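PDB 3RCN: beta-N-acetylhexosaminidase, which probably hydrolyses terminal non-reducing N-acetylhexosamine residues from N-acetyl-beta-D-hexosaminides, as a glycosyl hydrolase of family 20. Local coordinates for residues A[452-457]-A[473-478]; A[158-163]-A[170-175]; A[10-15]-A[166-171]; A[478-483]-A[487-492]. All coordinates share one frame; numbering follows the deposited sequence.

Contact 1: A[452-457]-A[473-478]; sequences AQANIW and PRLSAI
Ala454, on strand 449-456, and Leu475, near the start of helix 474-483, mark the closest backbone approach, with their CA atoms 7.7 Å apart. That spacing lets a strand methyl meet the branched side chains of a helix, and the contact across the two segments is apolar, methyl against methyl. The CB bond of Ala454 points at the helix, and CB touches two branch ends: it lies 4.3 Å from Leu475 CD1 and equally 4.3 Å from Ile478 CD1. Leu475 holds CG anti to its backbone N (chi1 -166°), and that brings CD1 round to the strand although the CB bond does not aim at it. Strand 449-456 is the last of the alpha-beta barrel; it pairs in parallel with strands 140-146 and 397-400, so it closes the ring, while helix 474-483 packs outside it against helices 428-432 and 491-508.

Contact 2: A[158-163]-A[170-175]; sequences LRFIEV and NVLHLH
Leu172 faces helix 154-166 from strand 171-178 and splits its two methyls between neighbouring helix residues, Phe160 and Ile161. CD1 comes up to the rim of the Phe160 ring, close to the ring plane and 4.2 Å from CE2, so the phenyl offers its edge rather than a face. CD2 meets the Ile161 chain instead, at 4.1 Å from CG1 and the same distance from CD1 of that isoleucine. The Ile161 and Leu172 side chains cross at about a right angle, and the one methyl, CD2, touches two consecutive carbons of the isoleucine.

Phe160 holds CG anti to its backbone N (chi1 -179°), which carries the ring out toward the sheet, whereas Ile161 keeps CG1 beside the backbone N (chi1 -75°), a torsion that sets the CG1-CD1 branch, not CG2, against Leu172 CD2. Backbone separation fits side-chain packing alone: the nearest CA atoms, those of Ile161 and Leu172, are 8.0 Å apart.

Helix and strand belong to a beta-alpha-beta crossover in which strand 140-146, helix 154-166 and strand 171-178 follow one another, the two strands being parallel neighbours in the barrel. Phe160 also reaches Thr143 on the first of these strands, while Ile161 packs on Ile229 and Phe232 of helix 223-235, the next helix round the barrel.

Contact 3: A[10-15]-A[166-171]; sequences LIPAPW and MHKLNV
Pro12, in the loop ahead of strand 16-26, packs against His167 and Lys168 where helix 154-166 ends in a Schellman motif, joining the N-terminal family 20 domain to the catalytic barrel. Lys168 is the residue that leaves the helix, with a positive phi of 67°. The turn presents its backbone to the proline ring: Pro12 CG approaches His167 O at 3.4 Å, with CD of the same ring 3.8 Å from that oxygen. A cis peptide bond precedes Pro12, and its CB points toward the turn.

Lys168 runs past the proline as an almost straight chain through chi2 and chi3, its CD 4.4 Å from Pro12 CG, and then bends at the last torsion (chi4 73°). There NZ takes part in three hydrogen bonds, to two waters and Thr104 OG1 on helix 95-109, and Trp483 adds a cation-pi contact. His167 makes its polar contacts elsewhere, with Val163 O through ND1 and with His502 through NE2; the selenium of selenomethionine Met166 sits over one face of its ring, offset toward the rim.

Between these two segments the polar link runs through two waters. One accepts from Lys168 NZ and donates to Met166 O (2.8 Å) and, weakly, to Ile11 O; the other accepts from Lys168 NZ at 2.9 Å and donates to Pro12 O at 2.8 Å.

Contact 4: A[478-483]-A[487-492]; sequences ISEVFW and AGRDYD
Arg489 starts with CG anti to its backbone N (chi1 177°) and then bends at chi2 (128°) and chi3 (-30°), which turns its guanidinium back over Val481 on helix 474-483. Val481 CG2 lies 4.1 Å above one face of that group, toward its rim, and Val481 CA is on a face too, 4.1 Å from NH2. The two side chains cross at about a right angle. Arg489 NH1 approaches Glu480 O obliquely, at 3.7 Å. Arg489 belongs to the short link between helix 474-483 and helix 491-508, just ahead of Asp490, the N-cap of the second helix. A water at the guanidinium edge, in its plane, accepts from Arg489 NH1 and donates to Val481 O (2.8 Å). With an alanine here, the water on Val481 O would probably lose its NH1 donor, and the guanidinium's packing on Val481 would be gone. A second water joins NH1, weakly, to Glu480 OE2, which also has a hydrogen bond with Tyr432 OH and a salt bridge to Arg497; Tyr432 forms a cation-pi pair with Arg489.

Helix 474-483 ties contacts 1 and 4 together: they share Ile478, their centres lie about 13 Å apart, and Phe482 CE1 packs on Ala452 CB at 3.5 Å. Contacts 1 and 2, about 12 Å apart between centres, reach the same barrel sheet and meet where Ile456 CD1 touches Phe160 CZ at 3.9 Å. Contacts 2 and 3 overlap in sequence at Asn170 and Val171. Contacts 3 and 4 have centres only about 10 Å apart, with probable hydrogen bonds from Ala13 N to Glu480 OE1 (2.8 Å) and from Trp15 NE1 to Trp483 O (3.1 Å). All four lie away from Glu316, the predicted proton donor.

Contact 1: A[452-457]-A[473-478]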
loop_
_atom_site.group_PDB
_atom_site.type_symbol
_atom_site.label_atom_id
_atom_site.label_comp_id
_atom_site.label_asym_id
_atom_site.label_seq_id
_atom_site.Cartn_x
_atom_site.Cartn_y
_atom_site.Cartn_z
ATOM N N ALA A 452 22.593 6.341 -14.937
ATOM C CA ALA A 452 22.402 4.899 -14.812
ATOM C C ALA A 452 21.007 4.550 -14.296
ATOM O O ALA A 452 20.246 5.427 -13.886
ATOM C CB ALA A 452 23.486 4.277 -13.921
ATOM N N GLN A 453 20.658 3.270 -14.373
ATOM C CA GLN A 453 19.347 2.823 -13.947
ATOM C C GLN A 453 19.384 1.372 -13.459
ATOM O O GLN A 453 20.091 0.538 -14.020
ATOM C CB GLN A 453 18.389 3.009 -15.118
ATOM C CG GLN A 453 17.069 2.318 -15.033
ATOM C CD GLN A 453 16.286 2.513 -16.318
ATOM O OE1 GLN A 453 16.049 3.647 -16.739
ATOM N NE2 GLN A 453 15.907 1.414 -16.967
ATOM N N ALA A 454 18.619 1.073 -12.415
ATOM C CA ALA A 454 18.480 -0.300 -11.952
ATOM C C ALA A 454 17.123 -0.844 -12.405
ATOM O O ALA A 454 16.111 -0.146 -12.330
ATOM C CB ALA A 454 18.608 -0.370 -10.436
ATOM N N ASN A 455 17.111 -2.084 -12.885
ATOM C CA ASN A 455 15.887 -2.692 -13.406
ATOM C C ASN A 455 15.374 -3.823 -12.520
ATOM O O ASN A 455 16.134 -4.705 -12.125
ATOM C CB ASN A 455 16.097 -3.215 -14.835
ATOM C CG ASN A 455 16.451 -2.108 -15.816
ATOM O OD1 ASN A 455 16.186 -0.941 -15.561
ATOM N ND2 ASN A 455 17.045 -2.475 -16.946
ATOM N N ILE A 456 14.084 -3.781 -12.204
ATOM C CA ILE A 456 13.449 -4.853 -11.454
ATOM C C ILE A 456 12.403 -5.559 -12.326
ATOM O O ILE A 456 11.285 -5.062 -12.505
ATOM C CB ILE A 456 12.749 -4.232 -10.225
ATOM C CG1 ILE A 456 13.704 -3.249 -9.531
ATOM C CG2 ILE A 456 12.238 -5.301 -9.270
ATOM C CD1 ILE A 456 13.028 -2.354 -8.515
ATOM N N TRP A 457 12.730 -6.761 -12.795
ATOM C CA TRP A 457 11.800 -7.509 -13.634
ATOM C C TRP A 457 10.955 -8.383 -12.729
ATOM O O TRP A 457 11.470 -8.993 -11.804
ATOM C CB TRP A 457 12.544 -8.337 -14.671
ATOM C CG TRP A 457 13.364 -7.473 -15.576
ATOM C CD1 TRP A 457 14.705 -7.243 -15.494
ATOM C CD2 TRP A 457 12.887 -6.687 -16.672
ATOM N NE1 TRP A 457 15.091 -6.373 -16.469
ATOM C CE2 TRP A 457 13.994 -6.017 -17.214
ATOM C CE3 TRP A 457 11.630 -6.499 -17.258
ATOM C CZ2 TRP A 457 13.894 -5.170 -18.319
ATOM C CZ3 TRP A 457 11.523 -5.657 -18.348
ATOM C CH2 TRP A 457 12.651 -5.001 -18.869
ATOM N N PRO A 473 18.109 -4.395 0.305
ATOM C CA PRO A 473 18.890 -3.156 0.457
ATOM C C PRO A 473 19.659 -2.643 -0.787
ATOM O O PRO A 473 20.166 -1.522 -0.756
ATOM C CB PRO A 473 19.854 -3.509 1.590
ATOM C CG PRO A 473 20.130 -4.961 1.367
ATOM C CD PRO A 473 18.846 -5.557 0.841
ATOM N N ARG A 474 19.826 -3.473 -1.814
ATOM C CA ARG A 474 20.657 -3.107 -2.971
ATOM C C ARG A 474 20.382 -1.726 -3.555
ATOM O O ARG A 474 21.305 -0.981 -3.827
ATOM C CB ARG A 474 20.555 -4.161 -4.074
ATOM C CG ARG A 474 21.280 -5.431 -3.718
ATOM C CD ARG A 474 21.178 -6.432 -4.831
ATOM N NE ARG A 474 19.822 -6.927 -4.996
ATOM C CZ ARG A 474 19.476 -7.844 -5.889
ATOM N NH1 ARG A 474 20.385 -8.362 -6.710
ATOM N NH2 ARG A 474 18.220 -8.241 -5.964
ATOM N N LEU A 475 19.115 -1.384 -3.735
ATOM C CA LEU A 475 18.738 -0.087 -4.280
ATOM C C LEU A 475 19.220 1.092 -3.406
ATOM O O LEU A 475 19.357 2.220 -3.885
ATOM C CB LEU A 475 17.223 -0.034 -4.468
ATOM C CG LEU A 475 16.694 1.102 -5.331
ATOM C CD1 LEU A 475 17.515 1.206 -6.611
ATOM C CD2 LEU A 475 15.216 0.893 -5.657
ATOM N N SER A 476 19.473 0.838 -2.125
ATOM C CA SER A 476 20.005 1.881 -1.256
ATOM C C SER A 476 21.463 2.162 -1.603
ATOM O O SER A 476 21.884 3.321 -1.677
ATOM C CB SER A 476 19.889 1.489 0.219
ATOM O OG SER A 476 18.537 1.337 0.606
ATOM N N ALA A 477 22.230 1.094 -1.802
ATOM C CA ALA A 477 23.627 1.214 -2.204
ATOM C C ALA A 477 23.751 1.841 -3.607
ATOM O O ALA A 477 24.597 2.710 -3.858
ATOM C CB ALA A 477 24.286 -0.146 -2.160
ATOM N N ILE A 478 22.886 1.395 -4.511
ATOM C CA ILE A 478 22.786 1.963 -5.847
ATOM C C ILE A 478 22.455 3.458 -5.817
ATOM O O ILE A 478 23.041 4.236 -6.563
ATOM C CB ILE A 478 21.770 1.171 -6.702
ATOM C CG1 ILE A 478 22.407 -0.129 -7.191
ATOM C CG2 ILE A 478 21.317 1.970 -7.892
ATOM C CD1 ILE A 478 21.438 -1.271 -7.374
#

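Contact 2: A[158-163]-A[170-175]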
loop_
_atom_site.group_PDB
_atom_site.type_symbol
_atom_site.label_atom_id
_atom_site.label_comp_id
_atom_site.label_asym_id
_atom_site.label_seq_id
_atom_site.Cartn_x
_atom_site.Cartn_y
_atom_site.Cartn_z
ATOM N N LEU A 158 2.575 4.067 -5.371
ATOM C CA LEU A 158 2.843 5.392 -4.826
ATOM C C LEU A 158 3.813 5.259 -3.668
ATOM O O LEU A 158 4.634 6.154 -3.423
ATOM C CB LEU A 158 1.565 6.073 -4.363
ATOM C CG LEU A 158 0.458 6.121 -5.409
ATOM C CD1 LEU A 158 -0.871 6.575 -4.807
ATOM C CD2 LEU A 158 0.890 7.022 -6.573
ATOM N N ARG A 159 3.715 4.140 -2.953
ATOM C CA ARG A 159 4.618 3.901 -1.823
ATOM C C ARG A 159 6.036 3.606 -2.281
ATOM O O ARG A 159 7.007 4.093 -1.697
ATOM C CB ARG A 159 4.102 2.767 -0.936
ATOM C CG ARG A 159 3.152 3.247 0.141
ATOM C CD ARG A 159 3.911 3.545 1.411
ATOM N NE ARG A 159 4.111 4.962 1.620
ATOM C CZ ARG A 159 4.944 5.461 2.524
ATOM N NH1 ARG A 159 5.652 4.645 3.283
ATOM N NH2 ARG A 159 5.088 6.775 2.656
ATOM N N PHE A 160 6.153 2.802 -3.328
ATOM C CA PHE A 160 7.438 2.577 -3.973
ATOM C C PHE A 160 8.055 3.900 -4.453
ATOM O O PHE A 160 9.260 4.121 -4.310
ATOM C CB PHE A 160 7.259 1.611 -5.143
ATOM C CG PHE A 160 8.535 1.291 -5.877
ATOM C CD1 PHE A 160 9.381 0.288 -5.418
ATOM C CD2 PHE A 160 8.886 1.989 -7.030
ATOM C CE1 PHE A 160 10.553 -0.005 -6.083
ATOM C CE2 PHE A 160 10.059 1.697 -7.703
ATOM C CZ PHE A 160 10.892 0.697 -7.229
ATOM N N ILE A 161 7.227 4.783 -5.005
ATOM C CA ILE A 161 7.702 6.079 -5.493
ATOM C C ILE A 161 8.194 6.958 -4.340
ATOM O O ILE A 161 9.196 7.660 -4.463
ATOM C CB ILE A 161 6.607 6.831 -6.278
ATOM C CG1 ILE A 161 6.439 6.213 -7.664
ATOM C CG2 ILE A 161 6.951 8.307 -6.390
ATOM C CD1 ILE A 161 5.176 6.649 -8.393
ATOM N N GLU A 162 7.492 6.895 -3.213
ATOM C CA GLU A 162 7.862 7.664 -2.029
ATOM C C GLU A 162 9.226 7.226 -1.492
ATOM O O GLU A 162 10.065 8.056 -1.104
ATOM C CB GLU A 162 6.784 7.500 -0.955
ATOM C CG GLU A 162 6.997 8.363 0.272
ATOM C CD GLU A 162 6.529 9.803 0.088
ATOM O OE1 GLU A 162 5.357 10.072 0.440
ATOM O OE2 GLU A 162 7.325 10.660 -0.388
ATOM N N VAL A 163 9.445 5.914 -1.471
ATOM C CA VAL A 163 10.736 5.365 -1.063
ATOM C C VAL A 163 11.848 5.751 -2.046
ATOM O O VAL A 163 12.989 5.976 -1.636
ATOM C CB VAL A 163 10.677 3.837 -0.898
ATOM C CG1 VAL A 163 12.043 3.286 -0.578
ATOM C CG2 VAL A 163 9.677 3.457 0.203
ATOM N N ASN A 170 15.632 10.216 -9.262
ATOM C CA ASN A 170 14.758 11.044 -10.097
ATOM C C ASN A 170 14.041 10.433 -11.318
ATOM O O ASN A 170 13.272 11.125 -11.972
ATOM C CB ASN A 170 15.455 12.347 -10.478
ATOM C CG ASN A 170 16.658 12.125 -11.348
ATOM O OD1 ASN A 170 16.935 11.003 -11.775
ATOM N ND2 ASN A 170 17.384 13.200 -11.629
ATOM N N VAL A 171 14.265 9.162 -11.639
ATOM C CA VAL A 171 13.585 8.602 -12.812
ATOM C C VAL A 171 12.948 7.266 -12.531
ATOM O O VAL A 171 13.570 6.374 -11.955
ATOM C CB VAL A 171 14.514 8.449 -14.088
ATOM C CG1 VAL A 171 13.744 7.819 -15.234
ATOM C CG2 VAL A 171 15.043 9.777 -14.542
ATOM N N LEU A 172 11.701 7.129 -12.950
ATOM C CA LEU A 172 10.997 5.868 -12.814
ATOM C C LEU A 172 10.584 5.446 -14.192
ATOM O O LEU A 172 9.788 6.126 -14.863
ATOM C CB LEU A 172 9.747 5.995 -11.936
ATOM C CG LEU A 172 8.777 4.806 -12.075
ATOM C CD1 LEU A 172 9.324 3.535 -11.414
ATOM C CD2 LEU A 172 7.417 5.150 -11.504
ATOM N N HIS A 173 11.137 4.319 -14.609
ATOM C CA HIS A 173 10.865 3.789 -15.923
ATOM C C HIS A 173 9.813 2.696 -15.717
ATOM O O HIS A 173 10.057 1.693 -15.043
ATOM C CB HIS A 173 12.168 3.276 -16.539
ATOM C CG HIS A 173 11.997 2.563 -17.843
ATOM N ND1 HIS A 173 12.968 2.566 -18.822
ATOM C CD2 HIS A 173 10.979 1.808 -18.324
ATOM C CE1 HIS A 173 12.556 1.845 -19.850
ATOM N NE2 HIS A 173 11.353 1.375 -19.572
ATOM N N LEU A 174 8.629 2.926 -16.275
ATOM C CA LEU A 174 7.459 2.130 -15.954
ATOM C C LEU A 174 7.144 1.183 -17.090
ATOM O O LEU A 174 6.595 1.600 -18.099
ATOM C CB LEU A 174 6.282 3.080 -15.767
ATOM C CG LEU A 174 5.122 2.574 -14.924
ATOM C CD1 LEU A 174 5.651 2.073 -13.605
ATOM C CD2 LEU A 174 4.117 3.681 -14.705
ATOM N N HIS A 175 7.393 -0.106 -16.907
ATOM C CA HIS A 175 7.294 -0.999 -18.047
ATOM C C HIS A 175 5.858 -1.518 -18.010
ATOM O O HIS A 175 5.521 -2.416 -17.240
ATOM C CB HIS A 175 8.334 -2.115 -17.838
ATOM C CG HIS A 175 8.314 -3.197 -18.870
ATOM N ND1 HIS A 175 8.946 -3.077 -20.089
ATOM C CD2 HIS A 175 7.786 -4.444 -18.843
ATOM C CE1 HIS A 175 8.778 -4.188 -20.783
ATOM N NE2 HIS A 175 8.081 -5.034 -20.049
#

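Contact 3: A[10-15]-A[166-171]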
loop_
_atom_site.group_PDB
_atom_site.type_symbol
_atom_site.label_atom_id
_atom_site.label_comp_id
_atom_site.label_asym_id
_atom_site.label_seq_id
_atom_site.Cartn_x
_atom_site.Cartn_y
_atom_site.Cartn_z
ATOM N N LEU A 10 23.847 9.481 7.020
ATOM C CA LEU A 10 23.075 9.737 5.794
ATOM C C LEU A 10 23.355 8.813 4.608
ATOM O O LEU A 10 24.511 8.576 4.253
ATOM C CB LEU A 10 23.332 11.166 5.335
ATOM C CG LEU A 10 23.153 12.220 6.420
ATOM C CD1 LEU A 10 23.726 13.512 5.944
ATOM C CD2 LEU A 10 21.676 12.373 6.760
ATOM N N ILE A 11 22.296 8.305 3.984
ATOM C CA ILE A 11 22.434 7.681 2.674
ATOM C C ILE A 11 21.368 8.255 1.749
ATOM O O ILE A 11 20.199 8.332 2.127
ATOM C CB ILE A 11 22.182 6.163 2.781
ATOM C CG1 ILE A 11 23.329 5.465 3.504
ATOM C CG2 ILE A 11 21.973 5.541 1.426
ATOM C CD1 ILE A 11 23.050 4.017 3.789
ATOM N N PRO A 12 21.746 8.585 0.502
ATOM C CA PRO A 12 23.114 8.636 -0.051
ATOM C C PRO A 12 23.993 9.644 0.695
ATOM O O PRO A 12 23.503 10.686 1.104
ATOM C CB PRO A 12 22.904 9.163 -1.481
ATOM C CG PRO A 12 21.426 9.069 -1.741
ATOM C CD PRO A 12 20.752 9.163 -0.419
ATOM N N ALA A 13 25.278 9.351 0.848
ATOM C CA ALA A 13 26.206 10.286 1.486
ATOM C C ALA A 13 26.310 11.577 0.685
ATOM O O ALA A 13 26.527 11.534 -0.519
ATOM C CB ALA A 13 27.581 9.648 1.618
ATOM N N PRO A 14 26.176 12.733 1.356
ATOM C CA PRO A 14 26.277 14.052 0.715
ATOM C C PRO A 14 27.708 14.326 0.270
ATOM O O PRO A 14 28.627 13.637 0.705
ATOM C CB PRO A 14 25.898 15.030 1.835
ATOM C CG PRO A 14 25.461 14.190 2.991
ATOM C CD PRO A 14 26.065 12.845 2.817
ATOM N N TRP A 15 27.906 15.316 -0.589
ATOM C CA TRP A 15 29.247 15.581 -1.094
ATOM C C TRP A 15 30.189 16.177 -0.049
ATOM O O TRP A 15 31.336 15.745 0.055
ATOM C CB TRP A 15 29.204 16.390 -2.387
ATOM C CG TRP A 15 28.944 15.512 -3.572
ATOM C CD1 TRP A 15 27.842 14.728 -3.786
ATOM C CD2 TRP A 15 29.802 15.311 -4.702
ATOM N NE1 TRP A 15 27.963 14.059 -4.982
ATOM C CE2 TRP A 15 29.154 14.401 -5.563
ATOM C CE3 TRP A 15 31.051 15.816 -5.071
ATOM C CZ2 TRP A 15 29.714 13.984 -6.765
ATOM C CZ3 TRP A 15 31.607 15.403 -6.272
ATOM C CH2 TRP A 15 30.939 14.496 -7.103
HETATM N N MSE A 166 13.047 9.312 -1.455
HETATM C CA MSE A 166 13.804 9.382 -0.213
HETATM C C MSE A 166 15.269 9.042 -0.465
HETATM O O MSE A 166 16.155 9.460 0.276
HETATM C CB MSE A 166 13.199 8.448 0.842
HETATM C CG MSE A 166 13.889 8.509 2.201
HETATM SE SE MSE A 166 15.304 7.174 2.415
HETATM C CE MSE A 166 14.215 5.730 3.264
ATOM N N HIS A 167 15.512 8.279 -1.521
ATOM C CA HIS A 167 16.875 7.960 -1.945
ATOM C C HIS A 167 17.416 8.921 -3.017
ATOM O O HIS A 167 18.526 8.741 -3.521
ATOM C CB HIS A 167 16.964 6.512 -2.407
ATOM C CG HIS A 167 16.782 5.522 -1.301
ATOM N ND1 HIS A 167 15.545 5.058 -0.915
ATOM C CD2 HIS A 167 17.684 4.930 -0.484
ATOM C CE1 HIS A 167 15.692 4.203 0.084
ATOM N NE2 HIS A 167 16.978 4.109 0.362
ATOM N N LYS A 168 16.625 9.945 -3.335
ATOM C CA LYS A 168 16.984 10.973 -4.305
ATOM C C LYS A 168 17.082 10.444 -5.733
ATOM O O LYS A 168 17.757 11.031 -6.554
ATOM C CB LYS A 168 18.310 11.628 -3.909
ATOM C CG LYS A 168 18.274 12.457 -2.605
ATOM C CD LYS A 168 19.649 13.096 -2.320
ATOM C CE LYS A 168 19.623 14.151 -1.206
ATOM N NZ LYS A 168 19.458 13.582 0.162
ATOM N N LEU A 169 16.388 9.343 -6.013
ATOM C CA LEU A 169 16.240 8.826 -7.363
ATOM C C LEU A 169 15.238 9.707 -8.088
ATOM O O LEU A 169 14.175 10.002 -7.540
ATOM C CB LEU A 169 15.761 7.374 -7.342
ATOM C CG LEU A 169 16.780 6.428 -6.692
ATOM C CD1 LEU A 169 16.181 5.079 -6.356
ATOM C CD2 LEU A 169 18.010 6.257 -7.569
ATOM N N ASN A 170 15.632 10.216 -9.262
ATOM C CA ASN A 170 14.758 11.044 -10.097
ATOM C C ASN A 170 14.041 10.433 -11.318
ATOM O O ASN A 170 13.272 11.125 -11.972
ATOM C CB ASN A 170 15.455 12.347 -10.478
ATOM C CG ASN A 170 16.658 12.125 -11.348
ATOM O OD1 ASN A 170 16.935 11.003 -11.775
ATOM N ND2 ASN A 170 17.384 13.200 -11.629
ATOM N N VAL A 171 14.265 9.162 -11.639
ATOM C CA VAL A 171 13.585 8.602 -12.812
ATOM C C VAL A 171 12.948 7.266 -12.531
ATOM O O VAL A 171 13.570 6.374 -11.955
ATOM C CB VAL A 171 14.514 8.449 -14.088
ATOM C CG1 VAL A 171 13.744 7.819 -15.234
ATOM C CG2 VAL A 171 15.043 9.777 -14.542
HETATM O O HOH W 1 18.354 10.963 1.115
HETATM O O HOH W 2 22.280 12.939 0.060
#

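Contact 4: A[478-483]-A[487-492]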
loop_
_atom_site.group_PDB
_atom_site.type_symbol
_atom_site.label_atom_id
_atom_site.label_comp_id
_atom_site.label_asym_id
_atom_site.label_seq_id
_atom_site.Cartn_x
_atom_site.Cartn_y
_atom_site.Cartn_z
ATOM N N ILE A 478 22.886 1.395 -4.511
ATOM C CA ILE A 478 22.786 1.963 -5.847
ATOM C C ILE A 478 22.455 3.458 -5.817
ATOM O O ILE A 478 23.041 4.236 -6.563
ATOM C CB ILE A 478 21.770 1.171 -6.702
ATOM C CG1 ILE A 478 22.407 -0.129 -7.191
ATOM C CG2 ILE A 478 21.317 1.970 -7.892
ATOM C CD1 ILE A 478 21.438 -1.271 -7.374
ATOM N N SER A 479 21.532 3.874 -4.958
ATOM C CA SER A 479 21.178 5.292 -4.898
ATOM C C SER A 479 22.402 6.134 -4.553
ATOM O O SER A 479 22.512 7.280 -4.995
ATOM C CB SER A 479 20.041 5.565 -3.901
ATOM O OG SER A 479 20.485 5.514 -2.547
ATOM N N GLU A 480 23.318 5.563 -3.768
ATOM C CA GLU A 480 24.550 6.261 -3.402
ATOM C C GLU A 480 25.514 6.331 -4.588
ATOM O O GLU A 480 26.115 7.371 -4.869
ATOM C CB GLU A 480 25.227 5.601 -2.197
ATOM C CG GLU A 480 26.493 6.323 -1.770
ATOM C CD GLU A 480 26.767 6.260 -0.270
ATOM O OE1 GLU A 480 25.890 6.676 0.514
ATOM O OE2 GLU A 480 27.866 5.809 0.120
ATOM N N VAL A 481 25.656 5.208 -5.281
ATOM C CA VAL A 481 26.475 5.162 -6.478
ATOM C C VAL A 481 26.021 6.236 -7.472
ATOM O O VAL A 481 26.850 6.901 -8.077
ATOM C CB VAL A 481 26.445 3.757 -7.127
ATOM C CG1 VAL A 481 27.132 3.768 -8.486
ATOM C CG2 VAL A 481 27.072 2.713 -6.194
ATOM N N PHE A 482 24.709 6.430 -7.610
ATOM C CA PHE A 482 24.172 7.429 -8.544
ATOM C C PHE A 482 24.284 8.871 -8.060
ATOM O O PHE A 482 24.469 9.781 -8.865
ATOM C CB PHE A 482 22.698 7.161 -8.866
ATOM C CG PHE A 482 22.453 5.859 -9.566
ATOM C CD1 PHE A 482 23.499 5.000 -9.848
ATOM C CD2 PHE A 482 21.164 5.495 -9.941
ATOM C CE1 PHE A 482 23.267 3.795 -10.498
ATOM C CE2 PHE A 482 20.922 4.295 -10.582
ATOM C CZ PHE A 482 21.977 3.441 -10.865
ATOM N N TRP A 483 24.014 9.091 -6.778
ATOM C CA TRP A 483 24.101 10.423 -6.185
ATOM C C TRP A 483 25.482 10.929 -5.734
ATOM O O TRP A 483 25.907 12.025 -6.110
ATOM C CB TRP A 483 23.106 10.547 -5.014
ATOM C CG TRP A 483 23.102 11.910 -4.440
ATOM C CD1 TRP A 483 23.976 12.416 -3.524
ATOM C CD2 TRP A 483 22.218 12.976 -4.785
ATOM N NE1 TRP A 483 23.670 13.727 -3.253
ATOM C CE2 TRP A 483 22.595 14.097 -4.018
ATOM C CE3 TRP A 483 21.143 13.094 -5.667
ATOM C CZ2 TRP A 483 21.937 15.316 -4.105
ATOM C CZ3 TRP A 483 20.488 14.305 -5.754
ATOM C CH2 TRP A 483 20.887 15.403 -4.977
ATOM N N ALA A 487 34.783 9.302 -4.968
ATOM C CA ALA A 487 36.074 9.339 -4.290
ATOM C C ALA A 487 36.004 8.747 -2.887
ATOM O O ALA A 487 36.915 8.038 -2.450
ATOM C CB ALA A 487 36.573 10.764 -4.214
ATOM N N GLY A 488 34.909 9.024 -2.191
ATOM C CA GLY A 488 34.771 8.632 -0.803
ATOM C C GLY A 488 34.189 7.241 -0.609
ATOM O O GLY A 488 33.614 6.952 0.445
ATOM N N ARG A 489 34.343 6.372 -1.610
ATOM C CA ARG A 489 33.659 5.077 -1.611
ATOM C C ARG A 489 34.448 3.952 -0.940
ATOM O O ARG A 489 35.526 3.575 -1.401
ATOM C CB ARG A 489 33.294 4.668 -3.039
ATOM C CG ARG A 489 32.637 3.301 -3.151
ATOM C CD ARG A 489 31.333 3.381 -3.930
ATOM N NE ARG A 489 30.698 4.682 -3.769
ATOM C CZ ARG A 489 30.324 5.455 -4.782
ATOM N NH1 ARG A 489 29.763 6.633 -4.540
ATOM N NH2 ARG A 489 30.506 5.053 -6.037
ATOM N N ASP A 490 33.897 3.446 0.164
ATOM C CA ASP A 490 34.386 2.247 0.846
ATOM C C ASP A 490 33.183 1.422 1.328
ATOM O O ASP A 490 32.313 1.934 2.037
ATOM C CB ASP A 490 35.287 2.633 2.025
ATOM C CG ASP A 490 35.556 1.470 2.978
ATOM O OD1 ASP A 490 35.755 0.327 2.507
ATOM O OD2 ASP A 490 35.582 1.704 4.209
ATOM N N TYR A 491 33.147 0.143 0.971
ATOM C CA TYR A 491 31.998 -0.693 1.308
ATOM C C TYR A 491 31.818 -0.887 2.807
ATOM O O TYR A 491 30.696 -0.813 3.306
ATOM C CB TYR A 491 32.077 -2.058 0.616
ATOM C CG TYR A 491 30.962 -3.000 1.005
ATOM C CD1 TYR A 491 29.644 -2.730 0.658
ATOM C CD2 TYR A 491 31.225 -4.159 1.722
ATOM C CE1 TYR A 491 28.623 -3.587 1.008
ATOM C CE2 TYR A 491 30.212 -5.025 2.075
ATOM C CZ TYR A 491 28.910 -4.737 1.715
ATOM O OH TYR A 491 27.891 -5.599 2.071
ATOM N N ASP A 492 32.916 -1.144 3.516
ATOM C CA ASP A 492 32.858 -1.422 4.951
ATOM C C ASP A 492 32.303 -0.228 5.705
ATOM O O ASP A 492 31.554 -0.381 6.669
ATOM C CB ASP A 492 34.236 -1.790 5.501
ATOM C CG ASP A 492 34.737 -3.119 4.974
ATOM O OD1 ASP A 492 33.907 -4.025 4.740
ATOM O OD2 ASP A 492 35.966 -3.251 4.785
HETATM O O HOH W 3 30.236 7.475 -1.293
HETATM O O HOH W 4 29.135 7.808 -6.748
#